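Local coordinates for protein endoglucanase (Clostridium thermocellum, PDB 2E4T) that hydrolyses internal beta-1,4-glucosidic bonds of cellulose and xyloglucan through its family 44 glycoside hydrolase module, one part of a larger cellulase, at residues Ala313-Thr316 with Leu317-Pro320; Leu342-Ser345 with Ile346-Tyr349; Gly379-Lys383 with Tyr384-Leu388. All coordinates share one frame; numbering follows the deposited sequence.

Contact 1 (Ala313-Thr316 with Leu317-Pro320)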
loop_
_atom_site.group_PDB
_atom_site.type_symbol
_atom_site.label_atom_id
_atom_site.label_comp_id
_atom_site.label_asym_id
_atom_site.label_seq_id
_atom_site.Cartn_x
_atom_site.Cartn_y
_atom_site.Cartn_z
ATOM N N ALA A 313 16.459 -3.449 5.699
ATOM C CA ALA A 313 15.158 -3.630 6.298
ATOM C C ALA A 313 14.125 -4.318 5.396
ATOM O O ALA A 313 13.267 -5.035 5.941
ATOM C CB ALA A 313 14.628 -2.279 6.789
ATOM N N PRO A 314 14.136 -4.116 4.078
ATOM C CA PRO A 314 13.139 -4.822 3.258
ATOM C C PRO A 314 13.224 -6.367 3.443
ATOM O O PRO A 314 12.226 -7.048 3.182
ATOM C CB PRO A 314 13.470 -4.396 1.822
ATOM C CG PRO A 314 14.054 -3.007 2.022
ATOM C CD PRO A 314 14.915 -3.149 3.263
ATOM N N ARG A 315 14.364 -6.886 3.874
ATOM C CA ARG A 315 14.473 -8.324 4.091
ATOM C C ARG A 315 13.517 -8.831 5.162
ATOM O O ARG A 315 13.160 -10.016 5.142
ATOM C CB ARG A 315 15.936 -8.684 4.363
ATOM C CG ARG A 315 16.790 -8.538 3.137
ATOM C CD ARG A 315 18.285 -8.587 3.446
ATOM N NE ARG A 315 18.618 -9.905 4.021
ATOM C CZ ARG A 315 19.772 -10.144 4.647
ATOM N NH1 ARG A 315 20.704 -9.176 4.790
ATOM N NH2 ARG A 315 19.964 -11.365 5.159
ATOM N N THR A 316 13.096 -7.985 6.109
ATOM C CA THR A 316 12.103 -8.463 7.087
ATOM C C THR A 316 10.790 -8.869 6.412
ATOM O O THR A 316 10.011 -9.638 6.967
ATOM C CB THR A 316 11.871 -7.365 8.144
ATOM O OG1 THR A 316 13.136 -7.148 8.754
ATOM C CG2 THR A 316 10.800 -7.711 9.135
ATOM N N LEU A 317 10.541 -8.314 5.204
ATOM C CA LEU A 317 9.347 -8.685 4.475
ATOM C C LEU A 317 9.337 -10.167 4.048
ATOM O O LEU A 317 8.259 -10.752 3.945
ATOM C CB LEU A 317 9.166 -7.814 3.234
ATOM C CG LEU A 317 8.951 -6.329 3.518
ATOM C CD1 LEU A 317 8.998 -5.515 2.213
ATOM C CD2 LEU A 317 7.613 -6.078 4.225
ATOM N N TRP A 318 10.524 -10.741 3.712
ATOM C CA TRP A 318 10.547 -12.015 3.015
ATOM C C TRP A 318 11.588 -13.011 3.512
ATOM O O TRP A 318 11.423 -14.217 3.224
ATOM C CB TRP A 318 10.758 -11.809 1.485
ATOM C CG TRP A 318 12.111 -11.254 1.163
ATOM C CD1 TRP A 318 12.487 -9.925 1.084
ATOM C CD2 TRP A 318 13.315 -12.002 0.887
ATOM N NE1 TRP A 318 13.826 -9.821 0.783
ATOM C CE2 TRP A 318 14.347 -11.078 0.683
ATOM C CE3 TRP A 318 13.596 -13.386 0.816
ATOM C CZ2 TRP A 318 15.660 -11.471 0.389
ATOM C CZ3 TRP A 318 14.914 -13.765 0.570
ATOM C CH2 TRP A 318 15.929 -12.821 0.357
ATOM N N ASP A 319 12.690 -12.565 4.115
ATOM C CA ASP A 319 13.881 -13.407 4.252
ATOM C C ASP A 319 13.903 -14.011 5.649
ATOM O O ASP A 319 14.083 -13.285 6.651
ATOM C CB ASP A 319 15.110 -12.497 4.080
ATOM C CG ASP A 319 16.434 -13.153 4.306
ATOM O OD1 ASP A 319 16.495 -14.409 4.524
ATOM O OD2 ASP A 319 17.436 -12.420 4.293
ATOM N N PRO A 320 13.737 -15.354 5.778
ATOM C CA PRO A 320 13.735 -15.934 7.120
ATOM C C PRO A 320 15.069 -15.811 7.840
ATOM O O PRO A 320 15.075 -15.950 9.110
ATOM C CB PRO A 320 13.382 -17.410 6.875
ATOM C CG PRO A 320 13.789 -17.682 5.483
ATOM C CD PRO A 320 13.565 -16.351 4.718
#
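Arg315 and Asp319 form a local salt bridge four residues apart, in the loop, largely buried here, that carries the chain on from helix 304-312 toward helix 327-331 on the helical side of the TIM barrel. The two side chains lie next to each other and point the same way, with guanidinium and carboxylate nearly coplanar, 21° apart. The grip is side-on, and both nitrogens go to one oxygen: NE of Arg315 is 2.8 Å from OD2 of Asp319, and NH2 of Arg315 is 2.9 Å from the same OD2. A bend at chi3 (62°) turns the arginine's end to meet it. OD1 of Asp319 is bonded to Thr321, while NH1 of Arg315 reaches back to Gln312, so both charged groups are fixed at two ends. Residues 313-316 have helical backbone angles. Leu317 N to Pro314 O and Trp318 N to Arg315 O are i to i+3 bonds; Asp319 N to Arg315 O, 2.8 Å and in the carbonyl plane, is the i to i+4 bond. One face of the Trp318 indole lies against Asp319 CB. Around this turn, Pro314 and Trp318 rest on helix 368-384, Leu317 packs on helix 338-349, and Thr316 and Leu317 touch Trp284 of strand 279-284.

Contact 2 (Leu342-Ser345 with Ile346-Tyr349)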
loop_
_atom_site.group_PDB
_atom_site.type_symbol
_atom_site.label_atom_id
_atom_site.label_comp_id
_atom_site.label_asym_id
_atom_site.label_seq_id
_atom_site.Cartn_x
_atom_site.Cartn_y
_atom_site.Cartn_z
ATOM N N LEU A 342 1.771 -13.423 6.753
ATOM C CA LEU A 342 0.433 -12.958 6.367
ATOM C C LEU A 342 -0.161 -13.896 5.303
ATOM O O LEU A 342 -1.352 -14.249 5.348
ATOM C CB LEU A 342 0.500 -11.516 5.862
ATOM C CG LEU A 342 0.844 -10.489 6.940
ATOM C CD1 LEU A 342 1.216 -9.141 6.302
ATOM C CD2 LEU A 342 -0.341 -10.306 7.931
ATOM N N LEU A 343 0.659 -14.250 4.296
ATOM C CA LEU A 343 0.164 -15.093 3.205
ATOM C C LEU A 343 -0.199 -16.519 3.716
ATOM O O LEU A 343 -1.173 -17.111 3.233
ATOM C CB LEU A 343 1.177 -15.161 2.079
ATOM C CG LEU A 343 1.355 -13.826 1.344
ATOM C CD1 LEU A 343 2.632 -13.861 0.518
ATOM C CD2 LEU A 343 0.153 -13.488 0.469
ATOM N N ASP A 344 0.584 -17.028 4.661
ATOM C CA ASP A 344 0.287 -18.345 5.266
ATOM C C ASP A 344 -1.021 -18.292 6.027
ATOM O O ASP A 344 -1.831 -19.228 5.999
ATOM C CB ASP A 344 1.433 -18.756 6.176
ATOM C CG ASP A 344 1.176 -20.000 7.033
ATOM O OD1 ASP A 344 1.283 -21.047 6.444
ATOM O OD2 ASP A 344 0.897 -19.943 8.260
ATOM N N SER A 345 -1.283 -17.179 6.732
ATOM C CA SER A 345 -2.563 -17.012 7.388
ATOM C C SER A 345 -3.717 -16.986 6.415
ATOM O O SER A 345 -4.766 -17.607 6.669
ATOM C CB SER A 345 -2.527 -15.742 8.264
ATOM O OG SER A 345 -1.751 -15.958 9.411
ATOM N N ILE A 346 -3.550 -16.277 5.291
ATOM C CA ILE A 346 -4.558 -16.302 4.252
ATOM C C ILE A 346 -4.826 -17.742 3.774
ATOM O O ILE A 346 -5.985 -18.177 3.657
ATOM C CB ILE A 346 -4.174 -15.386 3.093
ATOM C CG1 ILE A 346 -4.357 -13.905 3.521
ATOM C CG2 ILE A 346 -4.990 -15.714 1.850
ATOM C CD1 ILE A 346 -3.685 -12.917 2.588
ATOM N N GLU A 347 -3.733 -18.487 3.504
ATOM C CA GLU A 347 -3.914 -19.867 2.993
ATOM C C GLU A 347 -4.664 -20.742 3.996
ATOM O O GLU A 347 -5.435 -21.611 3.601
ATOM C CB GLU A 347 -2.540 -20.479 2.678
ATOM C CG GLU A 347 -1.885 -19.849 1.518
ATOM C CD GLU A 347 -0.479 -20.397 1.218
ATOM O OE1 GLU A 347 0.191 -20.982 2.116
ATOM O OE2 GLU A 347 -0.024 -20.222 0.053
ATOM N N LYS A 348 -4.429 -20.517 5.293
ATOM C CA LYS A 348 -5.040 -21.355 6.307
ATOM C C LYS A 348 -6.482 -20.963 6.596
ATOM O O LYS A 348 -7.312 -21.839 6.868
ATOM C CB LYS A 348 -4.209 -21.271 7.619
ATOM C CG LYS A 348 -2.867 -22.031 7.562
ATOM C CD LYS A 348 -1.983 -21.785 8.782
ATOM C CE LYS A 348 -0.783 -22.744 8.735
ATOM N NZ LYS A 348 0.301 -22.284 9.611
ATOM N N TYR A 349 -6.787 -19.655 6.613
ATOM C CA TYR A 349 -8.062 -19.177 7.120
ATOM C C TYR A 349 -8.994 -18.556 6.078
ATOM O O TYR A 349 -10.219 -18.542 6.298
ATOM C CB TYR A 349 -7.864 -18.223 8.276
ATOM C CG TYR A 349 -7.362 -18.927 9.514
ATOM C CD1 TYR A 349 -6.032 -18.871 9.917
ATOM C CD2 TYR A 349 -8.264 -19.682 10.321
ATOM C CE1 TYR A 349 -5.593 -19.562 11.045
ATOM C CE2 TYR A 349 -7.816 -20.370 11.445
ATOM C CZ TYR A 349 -6.484 -20.268 11.823
ATOM O OH TYR A 349 -6.095 -20.944 12.936
#
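Asp344 and Lys348 make an i to i+4 salt bridge on the last turns of helix 338-349, one of the outer helices of the TIM barrel. Their side chains meet at an angle, the lysine's extended chain running back toward the carboxylate. NZ of Lys348 lies 2.8 Å from OD2 of Asp344 and approaches it on the syn side, where the other oxygen is. With CG anti to the backbone N (chi1 171°), the aspartate swings its carboxylate to the side where the lysine can reach it. Asp344 was modelled in two conformers, so the bridge is certain for one of them only. Elsewhere round the helix the meeting is apolar: CD2 of Leu343 approaches CD1 of Ile346 at 4.4 Å, a loose touch. Tyr349 turns the edge of its ring to Ser345 O, the carbonyl that also accepts its backbone N at 2.9 Å. Regular i to i+4 bonds, such as Ile346 N to Leu342 O at 3.0 Å, hold the backbone of this turn. Ser345 OG bonds to Asp259 and Trp256, Leu342 and Tyr349 lean on helix 257-272, and Ile346 touches Thr353 in the loop before strand 354-360.

Contact 3 (Gly379-Lys383 with Tyr384-Leu388)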
loop_
_atom_site.group_PDB
_atom_site.type_symbol
_atom_site.label_atom_id
_atom_site.label_comp_id
_atom_site.label_asym_id
_atom_site.label_seq_id
_atom_site.Cartn_x
_atom_site.Cartn_y
_atom_site.Cartn_z
ATOM N N GLY A 379 10.181 -4.638 -5.667
ATOM C CA GLY A 379 10.563 -5.939 -6.224
ATOM C C GLY A 379 9.973 -7.086 -5.381
ATOM O O GLY A 379 9.448 -8.081 -5.935
ATOM N N ILE A 380 10.076 -6.951 -4.056
ATOM C CA ILE A 380 9.546 -7.943 -3.134
ATOM C C ILE A 380 8.023 -8.049 -3.263
ATOM O O ILE A 380 7.470 -9.168 -3.304
ATOM C CB ILE A 380 9.982 -7.549 -1.686
ATOM C CG1 ILE A 380 11.491 -7.710 -1.544
ATOM C CG2 ILE A 380 9.211 -8.345 -0.648
ATOM C CD1 ILE A 380 12.073 -6.846 -0.436
ATOM N N PHE A 381 7.335 -6.923 -3.257
ATOM C CA PHE A 381 5.880 -6.957 -3.396
ATOM C C PHE A 381 5.494 -7.733 -4.645
ATOM O O PHE A 381 4.536 -8.534 -4.647
ATOM C CB PHE A 381 5.298 -5.556 -3.457
ATOM C CG PHE A 381 5.317 -4.763 -2.152
ATOM C CD1 PHE A 381 5.584 -5.344 -0.923
ATOM C CD2 PHE A 381 5.001 -3.425 -2.181
ATOM C CE1 PHE A 381 5.560 -4.588 0.273
ATOM C CE2 PHE A 381 4.976 -2.665 -0.988
ATOM C CZ PHE A 381 5.221 -3.254 0.202
ATOM N N GLY A 382 6.204 -7.468 -5.747
ATOM C CA GLY A 382 5.843 -8.149 -6.999
ATOM C C GLY A 382 6.109 -9.629 -6.930
ATOM O O GLY A 382 5.150 -10.391 -7.234
ATOM N N LYS A 383 7.306 -9.997 -6.455
ATOM C CA LYS A 383 7.785 -11.385 -6.444
ATOM C C LYS A 383 6.953 -12.244 -5.521
ATOM O O LYS A 383 6.698 -13.424 -5.811
ATOM C CB LYS A 383 9.253 -11.383 -6.009
ATOM C CG LYS A 383 9.920 -12.743 -5.897
ATOM C CD LYS A 383 11.425 -12.579 -5.624
ATOM C CE LYS A 383 12.127 -13.908 -5.437
ATOM N NZ LYS A 383 13.558 -13.694 -5.243
ATOM N N TYR A 384 6.552 -11.696 -4.349
ATOM C CA TYR A 384 5.891 -12.475 -3.321
ATOM C C TYR A 384 4.386 -12.385 -3.419
ATOM O O TYR A 384 3.697 -13.028 -2.608
ATOM C CB TYR A 384 6.515 -12.198 -1.934
ATOM C CG TYR A 384 7.980 -12.657 -1.813
ATOM C CD1 TYR A 384 8.282 -13.962 -1.506
ATOM C CD2 TYR A 384 9.009 -11.838 -2.129
ATOM C CE1 TYR A 384 9.612 -14.405 -1.469
ATOM C CE2 TYR A 384 10.350 -12.250 -2.105
ATOM C CZ TYR A 384 10.637 -13.565 -1.819
ATOM O OH TYR A 384 11.955 -13.965 -1.863
ATOM N N GLY A 385 3.835 -11.656 -4.374
ATOM C CA GLY A 385 2.410 -11.740 -4.635
ATOM C C GLY A 385 1.534 -10.741 -3.937
ATOM O O GLY A 385 0.301 -10.973 -3.865
ATOM N N VAL A 386 2.078 -9.604 -3.494
ATOM C CA VAL A 386 1.215 -8.544 -2.993
ATOM C C VAL A 386 0.364 -8.008 -4.133
ATOM O O VAL A 386 0.810 -7.890 -5.272
ATOM C CB VAL A 386 2.100 -7.432 -2.345
ATOM C CG1 VAL A 386 1.334 -6.208 -1.998
ATOM C CG2 VAL A 386 2.822 -8.004 -1.133
ATOM N N TYR A 387 -0.913 -7.701 -3.813
ATOM C CA TYR A 387 -1.873 -7.257 -4.817
ATOM C C TYR A 387 -1.861 -5.744 -5.074
ATOM O O TYR A 387 -1.986 -5.279 -6.218
ATOM C CB TYR A 387 -3.272 -7.661 -4.334
ATOM C CG TYR A 387 -4.392 -7.210 -5.217
ATOM C CD1 TYR A 387 -4.513 -7.677 -6.533
ATOM C CD2 TYR A 387 -5.368 -6.340 -4.731
ATOM C CE1 TYR A 387 -5.570 -7.265 -7.336
ATOM C CE2 TYR A 387 -6.459 -5.966 -5.532
ATOM C CZ TYR A 387 -6.556 -6.459 -6.827
ATOM O OH TYR A 387 -7.606 -6.131 -7.653
ATOM N N LEU A 388 -1.755 -4.960 -4.004
ATOM C CA LEU A 388 -1.839 -3.504 -4.123
ATOM C C LEU A 388 -0.945 -2.949 -3.024
ATOM O O LEU A 388 -0.887 -3.496 -1.915
ATOM C CB LEU A 388 -3.298 -3.028 -4.000
ATOM C CG LEU A 388 -3.529 -1.515 -4.062
ATOM C CD1 LEU A 388 -4.859 -1.198 -4.722
ATOM C CD2 LEU A 388 -3.476 -0.852 -2.685
HETATM O O HOH W 1 2.290 -9.198 -7.229
HETATM O O HOH W 2 14.068 -12.279 -2.781
#
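Tyr384 lies against Lys383 and Ile380 at the C-terminal end of helix 368-384, and it is the residue with the most surface buried here. Lys383 runs fully extended beside it, the two pointing the same way. Its methylene CG sits over one face of the phenol, 4.2 Å from the ring centroid and 24° off the normal, a CH-pi contact displaced toward the rim. The lysine reaches this place because its CG is anti to the backbone N (chi1 178°) and every later torsion is extended too. Its ammonium therefore ends near the phenol oxygen, and one water joins them, 2.9 Å from NZ of Lys383 and also bonded to OH of Tyr384. Ile380 meets the ring elsewhere: its carbonyl oxygen lies at the ring edge and accepts Tyr384 N, while its CG2 is 3.8 Å from CD2 of Tyr384.

Phe381 buries about as much as Lys383, and does so against Val386 across the helix end. CG2 of Val386 touches CD1 of Phe381 at 3.8 Å, and CG1 of Val386 lies over a face of the same ring. Between these two pairs the backbone closes in a Schellman motif. Val386 N bonds to Phe381 O at 2.9 Å, in the carbonyl plane, and Gly385, with positive phi (93°), adds two weak bonds back to Phe381 O and Gly382 O. A second water lies within hydrogen-bonding distance of both Gly382 O and Val386 O, bridging the last turn and the outgoing chain. That chain enters strand 388-391 of the TIM barrel. Phe381 packs on strands 354-360 and 26-30, Val386 on strand 26-30, and Ile380 and Tyr384 meet the loop holding Pro314, Leu317 and Trp318.

Overall arrangement
Along the chain the three contacts come in series, in the loop between helices 304-312 and 327-331, on helix 338-349, and at the end of helix 368-384. Contacts 1 and 3 have centres about 13 Å apart and touch: CE3 of Trp318 is 3.2 Å from OH of Tyr384, their rings about 15° from parallel. Contact 2, its centre about 15 Å from that of contact 3, joins it more narrowly, through Leu343 CD1 at 3.4 Å from Tyr384 O. Contacts 1 and 2 do not touch, their centres being about 18 Å and their nearest atoms about 7 Å apart. Contact 3 thus links the other two on the helical side of the TIM barrel, away from the zinc and calcium sites.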